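Local coordinates for protein diol-dehydratase (Roseburia inulinivorans, PDB 5I2G) that probably acts as a lyase, a B12-independent glycyl-radical enzyme of the diol dehydratase type that is expected to dehydrate diols, at residues A[247-252]-A[262-267]. Residues are numbered along the deposited sequence; the frame is centred on the assembly and turned at random.
Sequences IARVCK and FQEACQ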
ATOM      1  N   ILE A 247     -10.281  33.945  26.682  1.00 26.77           N
ATOM      2  CA  ILE A 247      -9.698  33.178  25.601  1.00 24.74           C
ATOM      3  C   ILE A 247      -8.627  32.218  26.140  1.00 32.92           C
ATOM      4  O   ILE A 247      -8.564  31.055  25.728  1.00 28.88           O
ATOM      5  CB  ILE A 247      -9.098  34.096  24.530  1.00 23.16           C
ATOM      6  CG1 ILE A 247     -10.208  34.867  23.811  1.00 24.75           C
ATOM      7  CG2 ILE A 247      -8.347  33.287  23.486  1.00 22.24           C
ATOM      8  CD1 ILE A 247      -9.674  35.998  22.943  1.00 24.65           C
ATOM      9  N   ALA A 248      -7.819  32.693  27.085  1.00 25.79           N
ATOM     10  CA  ALA A 248      -6.741  31.884  27.636  1.00 27.74           C
ATOM     11  C   ALA A 248      -7.306  30.662  28.358  1.00 32.88           C
ATOM     12  O   ALA A 248      -6.857  29.545  28.122  1.00 30.58           O
ATOM     13  CB  ALA A 248      -5.872  32.708  28.575  1.00 30.27           C
ATOM     14  N   ARG A 249      -8.305  30.871  29.214  1.00 25.14           N
ATOM     15  CA  ARG A 249      -8.921  29.758  29.922  1.00 31.08           C
ATOM     16  C   ARG A 249      -9.617  28.795  28.959  1.00 29.18           C
ATOM     17  O   ARG A 249      -9.525  27.578  29.117  1.00 32.47           O
ATOM     18  CB  ARG A 249      -9.922  30.259  30.970  1.00 34.71           C
ATOM     19  CG  ARG A 249     -10.616  29.128  31.732  1.00 36.47           C
ATOM     20  CD  ARG A 249     -11.700  29.632  32.688  1.00 50.85           C
ATOM     21  NE  ARG A 249     -12.645  30.546  32.035  1.00 59.99           N
ATOM     22  CZ  ARG A 249     -13.585  30.183  31.162  1.00 57.70           C
ATOM     23  NH1 ARG A 249     -13.720  28.907  30.800  1.00 42.78           N
ATOM     24  NH2 ARG A 249     -14.387  31.104  30.631  1.00 53.12           N
ATOM     25  N   VAL A 250     -10.304  29.344  27.961  1.00 27.20           N
ATOM     26  CA  VAL A 250     -11.076  28.537  27.023  1.00 24.36           C
ATOM     27  C   VAL A 250     -10.177  27.574  26.239  1.00 33.69           C
ATOM     28  O   VAL A 250     -10.493  26.382  26.093  1.00 31.73           O
ATOM     29  CB  VAL A 250     -11.858  29.430  26.046  1.00 33.91           C
ATOM     30  CG1 VAL A 250     -12.374  28.628  24.850  1.00 26.26           C
ATOM     31  CG2 VAL A 250     -12.996  30.148  26.782  1.00 26.57           C
ATOM     32  N   CYS A 251      -9.037  28.088  25.778  1.00 29.58           N
ATOM     33  CA  CYS A 251      -8.104  27.319  24.975  1.00 27.71           C
ATOM     34  C   CYS A 251      -7.343  26.278  25.802  1.00 35.53           C
ATOM     35  O   CYS A 251      -6.763  25.346  25.246  1.00 31.28           O
ATOM     36  CB  CYS A 251      -7.128  28.262  24.257  1.00 24.17           C
ATOM     37  SG  CYS A 251      -7.921  29.232  22.937  1.00 30.28           S
ATOM     38  N   LYS A 252      -7.342  26.422  27.123  1.00 31.26           N
ATOM     39  CA  LYS A 252      -6.792  25.359  27.957  1.00 34.43           C
ATOM     40  C   LYS A 252      -7.777  24.194  28.108  1.00 29.17           C
ATOM     41  O   LYS A 252      -7.397  23.120  28.561  1.00 37.88           O
ATOM     42  CB  LYS A 252      -6.401  25.875  29.352  1.00 34.20           C
ATOM     43  CG  LYS A 252      -5.135  26.732  29.420  1.00 36.68           C
ATOM     44  CD  LYS A 252      -4.919  27.226  30.853  1.00 32.87           C
ATOM     45  CE  LYS A 252      -4.111  28.508  30.912  1.00 42.76           C
ATOM     46  NZ  LYS A 252      -2.651  28.256  30.889  1.00 54.34           N
ATOM     47  N   PHE A 262     -20.872  27.939  25.813  1.00 28.57           N
ATOM     48  CA  PHE A 262     -21.090  28.191  24.408  1.00 30.62           C
ATOM     49  C   PHE A 262     -19.802  28.656  23.744  1.00 29.09           C
ATOM     50  O   PHE A 262     -19.469  28.209  22.648  1.00 31.24           O
ATOM     51  CB  PHE A 262     -22.195  29.216  24.196  1.00 28.33           C
ATOM     52  CG  PHE A 262     -22.552  29.403  22.758  1.00 31.35           C
ATOM     53  CD1 PHE A 262     -23.000  28.324  22.000  1.00 25.59           C
ATOM     54  CD2 PHE A 262     -22.428  30.649  22.152  1.00 30.60           C
ATOM     55  CE1 PHE A 262     -23.326  28.490  20.677  1.00 26.92           C
ATOM     56  CE2 PHE A 262     -22.758  30.824  20.827  1.00 24.80           C
ATOM     57  CZ  PHE A 262     -23.207  29.738  20.085  1.00 25.35           C
ATOM     58  N   GLN A 263     -19.068  29.535  24.413  1.00 29.51           N
ATOM     59  CA  GLN A 263     -17.835  30.038  23.838  1.00 27.80           C
ATOM     60  C   GLN A 263     -16.836  28.893  23.655  1.00 31.70           C
ATOM     61  O   GLN A 263     -16.133  28.839  22.642  1.00 30.84           O
ATOM     62  CB  GLN A 263     -17.225  31.154  24.691  1.00 24.90           C
ATOM     63  CG  GLN A 263     -15.880  31.622  24.140  1.00 26.78           C
ATOM     64  CD  GLN A 263     -15.446  32.980  24.653  1.00 31.19           C
ATOM     65  OE1 GLN A 263     -16.185  33.652  25.374  1.00 38.06           O
ATOM     66  NE2 GLN A 263     -14.247  33.409  24.253  1.00 29.47           N
ATOM     67  N   GLU A 264     -16.781  27.970  24.616  1.00 27.80           N
ATOM     68  CA  GLU A 264     -15.902  26.811  24.453  1.00 28.37           C
ATOM     69  C   GLU A 264     -16.300  25.980  23.231  1.00 22.55           C
ATOM     70  O   GLU A 264     -15.443  25.546  22.475  1.00 30.69           O
ATOM     71  CB  GLU A 264     -15.891  25.940  25.716  1.00 24.71           C
ATOM     72  CG  GLU A 264     -15.080  26.563  26.861  1.00 28.24           C
ATOM     73  CD  GLU A 264     -14.919  25.642  28.052  1.00 36.73           C
ATOM     74  OE1 GLU A 264     -15.341  24.466  27.972  1.00 38.74           O
ATOM     75  OE2 GLU A 264     -14.359  26.093  29.074  1.00 42.44           O
ATOM     76  N   ALA A 265     -17.590  25.763  23.024  1.00 22.82           N
ATOM     77  CA  ALA A 265     -18.018  24.970  21.879  1.00 24.32           C
ATOM     78  C   ALA A 265     -17.670  25.700  20.582  1.00 27.72           C
ATOM     79  O   ALA A 265     -17.203  25.073  19.618  1.00 27.14           O
ATOM     80  CB  ALA A 265     -19.524  24.665  21.951  1.00 22.12           C
ATOM     81  N   CYS A 266     -17.884  27.021  20.572  1.00 21.61           N
ATOM     82  CA  CYS A 266     -17.480  27.862  19.450  1.00 22.52           C
ATOM     83  C   CYS A 266     -15.985  27.760  19.157  1.00 24.97           C
ATOM     84  O   CYS A 266     -15.587  27.594  18.012  1.00 28.74           O
ATOM     85  CB  CYS A 266     -17.853  29.316  19.713  1.00 25.61           C
ATOM     86  SG  CYS A 266     -19.651  29.653  19.557  1.00 31.65           S
ATOM     87  N   GLN A 267     -15.162  27.853  20.196  1.00 22.61           N
ATOM     88  CA  GLN A 267     -13.722  27.803  20.027  1.00 22.78           C
ATOM     89  C   GLN A 267     -13.248  26.388  19.686  1.00 27.67           C
ATOM     90  O   GLN A 267     -12.300  26.217  18.916  1.00 25.98           O
ATOM     91  CB  GLN A 267     -13.015  28.299  21.290  1.00 26.62           C
ATOM     92  CG  GLN A 267     -11.501  28.296  21.168  1.00 25.01           C
ATOM     93  CD  GLN A 267     -11.015  29.242  20.086  1.00 28.82           C
ATOM     94  OE1 GLN A 267     -11.115  30.471  20.220  1.00 27.54           O
ATOM     95  NE2 GLN A 267     -10.483  28.680  19.008  1.00 24.79           N
TER
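V250 meets Q267 and E264 through torsions set on both helices: V250 CG1 lies anti to the backbone N (chi1 165°), while Q267, with CG likewise anti, bends at its second torsion and presents its aliphatic part. V250 CG1 thus packs 3.6 Å from Q267 CB, the closest carbon contact between the segments, and 4.0 Å from E264 CG. Its second methyl, CG2, lies 4.2 Å from Q263 CG, so the valine fits among three side chains of the facing helix. Q267 CG also reaches C251 SG at 4.1 Å. The amides of both glutamines find partners outside the pair: Q263 OE1 bonds to the Y311 hydroxyl and Q267 NE2 to the V75 carbonyl, so these two buried atoms are satisfied. The exposed R249 reaches the buried E264 carboxylate in a long salt bridge, NH1 to OE2 3.4 Å, the oxygen lying at the guanidinium edge and the two planes 37° apart. E264 is further held by N253 and by the backbone N of E260, which probably fixes its carboxylate. With local axes 9.7 Å apart and crossing at -65°, this is the packing of consecutive helices, 238-253 and 262-279, joined by a short connection within the helical part of a pyruvate formate lyase-like fold.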